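Local coordinates for beta-galactosidase (Streptococcus pneumoniae, PDB 4CUA), which hydrolyses terminal beta-D-galactose residues from glycans, the part crystallised here being a carbohydrate-binding module that probably helps the enzyme attach to them, at residues Ser113-Asn117 and Glu118-Phe122. Sequence-based numbering, arbitrary orientation. Where two conformers were deposited one is given.
Sequences SFVGN and EDHVF. With EDO (1,2-ethanediol), chain H.
Glu118 N donates to Val115 O (3.2 Å, 156° at the hydrogen), an i to i+3 bond that, with Asn117 N to Phe114 O just before it, winds the chain through a short 3-10 turn before it runs out extended to His120. The NH stands well above the carbonyl plane of Val115, as a turn this tight allows; the same oxygen also receives the side chain of Asn123. Val115, a compact branched residue, suits the inner side of the bend: its CG1, anti to the backbone N, reaches His120 CB at 4.0 Å and Phe122 CB at 4.1 Å, so the 3-10 turn packs against the His120-Phe122 part of the same loop.

Glu118 runs out extended beside the turn, its CG passing 3.5 Å from Val115 O because chi1 of 67° sets it between the backbone N and carbonyl carbon. A carboxylate fits here since several donors converge on it: OE1 accepts from the NH of Asn111 and from a water that also donates to Phe114 O, while OE2 accepts from the NH of Lys110.

His120 uses both ring nitrogens. ND1 accepts from Phe122 N (2.9 Å, 168°), in the 3-10 segment that begins at Val121, and NE2 is hydrogen-bonded to Thr107 O; together they fix the rotation of the imidazole. CE1 of His120 lies 3.2 Å above the plane of the Phe122 ring, over its centre. C2 of a 1,2-ethanediol, probably from the crystallisation liquor, lies over one imidazole face near its rim, and its O2 accepts from Val121 N.

The whole bend belongs to the connection between strands 94-100 and 128-130 of the galactose-binding-like domain. Phe122, apolar and buried, stacks on Phe21 of strand 19-22 and meets Trp128 of strand 128-130, while backbone bonds from Val115 to Ala22 and Gly116 to Ser23 tie the turn to the end of strand 19-22.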
loop_
_atom_site.group_PDB
_atom_site.type_symbol
_atom_site.label_atom_id
_atom_site.label_comp_id
_atom_site.label_asym_id
_atom_site.label_seq_id
_atom_site.Cartn_x
_atom_site.Cartn_y
_atom_site.Cartn_z
ATOM N N SER A 113 -0.562 8.180 -7.226
ATOM C CA SER A 113 -1.245 8.530 -5.981
ATOM C C SER A 113 -2.781 8.587 -6.182
ATOM O O SER A 113 -3.479 8.750 -5.191
ATOM C CB SER A 113 -0.752 9.866 -5.434
ATOM O OG SER A 113 0.528 9.693 -4.800
ATOM N N PHE A 114 -3.205 8.543 -7.430
ATOM C CA PHE A 114 -4.629 8.791 -7.743
ATOM C C PHE A 114 -5.140 7.829 -8.784
ATOM O O PHE A 114 -5.717 8.206 -9.810
ATOM C CB PHE A 114 -4.782 10.237 -8.259
ATOM C CG PHE A 114 -4.267 11.236 -7.319
ATOM C CD1 PHE A 114 -5.020 11.701 -6.256
ATOM C CD2 PHE A 114 -2.990 11.741 -7.478
ATOM C CE1 PHE A 114 -4.459 12.617 -5.400
ATOM C CE2 PHE A 114 -2.447 12.680 -6.618
ATOM C CZ PHE A 114 -3.200 13.121 -5.589
ATOM N N VAL A 115 -4.927 6.524 -8.607
ATOM C CA VAL A 115 -5.220 5.548 -9.636
ATOM C C VAL A 115 -6.724 5.561 -9.972
ATOM O O VAL A 115 -7.115 5.330 -11.089
ATOM C CB VAL A 115 -4.715 4.159 -9.214
ATOM C CG1 VAL A 115 -5.117 3.151 -10.248
ATOM C CG2 VAL A 115 -3.201 4.147 -9.021
ATOM N N GLY A 116 -7.532 5.862 -8.988
ATOM C CA GLY A 116 -8.977 5.929 -9.250
ATOM C C GLY A 116 -9.411 6.982 -10.215
ATOM O O GLY A 116 -10.577 6.932 -10.668
ATOM N N ASN A 117 -8.565 7.957 -10.507
ATOM C CA ASN A 117 -8.850 9.034 -11.478
ATOM C C ASN A 117 -8.369 8.760 -12.873
ATOM O O ASN A 117 -8.404 9.666 -13.728
ATOM C CB ASN A 117 -8.293 10.319 -10.942
ATOM C CG ASN A 117 -8.988 11.535 -11.487
ATOM O OD1 ASN A 117 -10.191 11.511 -11.717
ATOM N ND2 ASN A 117 -8.217 12.615 -11.662
ATOM N N GLU A 118 -7.990 7.525 -13.192
ATOM C CA GLU A 118 -7.563 7.149 -14.547
ATOM C C GLU A 118 -8.087 5.758 -14.873
ATOM O O GLU A 118 -8.458 5.042 -13.971
ATOM C CB GLU A 118 -6.068 7.253 -14.738
ATOM C CG GLU A 118 -5.240 6.244 -13.932
ATOM C CD GLU A 118 -3.760 6.509 -14.063
ATOM O OE1 GLU A 118 -3.252 7.427 -13.420
ATOM O OE2 GLU A 118 -3.026 5.803 -14.815
ATOM N N ASP A 119 -8.107 5.420 -16.159
ATOM C CA ASP A 119 -8.463 4.084 -16.612
ATOM C C ASP A 119 -7.309 3.165 -16.356
ATOM O O ASP A 119 -6.234 3.325 -16.913
ATOM C CB ASP A 119 -8.766 4.067 -18.104
ATOM C CG ASP A 119 -10.035 4.783 -18.444
ATOM O OD1 ASP A 119 -10.845 5.182 -17.563
ATOM O OD2 ASP A 119 -10.234 4.909 -19.651
ATOM N N HIS A 120 -7.539 2.211 -15.474
ATOM C CA HIS A 120 -6.474 1.286 -15.107
ATOM C C HIS A 120 -7.081 -0.000 -14.597
ATOM O O HIS A 120 -8.021 0.015 -13.834
ATOM C CB HIS A 120 -5.593 1.953 -14.039
ATOM C CG HIS A 120 -4.285 1.268 -13.862
ATOM N ND1 HIS A 120 -4.156 0.147 -13.093
ATOM C CD2 HIS A 120 -3.066 1.497 -14.397
ATOM C CE1 HIS A 120 -2.903 -0.266 -13.118
ATOM N NE2 HIS A 120 -2.231 0.517 -13.931
ATOM N N VAL A 121 -6.384 -1.105 -14.921
ATOM C CA VAL A 121 -6.796 -2.448 -14.469
ATOM C C VAL A 121 -6.971 -2.544 -12.978
ATOM O O VAL A 121 -7.780 -3.312 -12.447
ATOM C CB VAL A 121 -5.863 -3.544 -14.963
ATOM C CG1 VAL A 121 -5.986 -3.671 -16.477
ATOM C CG2 VAL A 121 -4.408 -3.351 -14.534
ATOM N N PHE A 122 -6.217 -1.752 -12.235
ATOM C CA PHE A 122 -6.348 -1.825 -10.802
ATOM C C PHE A 122 -7.717 -1.409 -10.274
ATOM O O PHE A 122 -8.075 -1.783 -9.188
ATOM C CB PHE A 122 -5.295 -0.972 -10.067
ATOM C CG PHE A 122 -3.891 -1.455 -10.186
ATOM C CD1 PHE A 122 -3.550 -2.754 -10.576
ATOM C CD2 PHE A 122 -2.858 -0.579 -9.864
ATOM C CE1 PHE A 122 -2.222 -3.165 -10.675
ATOM C CE2 PHE A 122 -1.533 -0.996 -9.929
ATOM C CZ PHE A 122 -1.222 -2.276 -10.318
HETATM C C1 EDO H . -2.863 -2.027 -17.975
HETATM O O1 EDO H . -3.677 -2.015 -19.159
HETATM C C2 EDO H . -3.167 -0.717 -17.211
HETATM O O2 EDO H . -4.564 -0.590 -17.041
HETATM O O HOH W 1 -4.980 9.163 -12.240
HETATM O O HOH W 2 -11.310 5.937 -13.532
#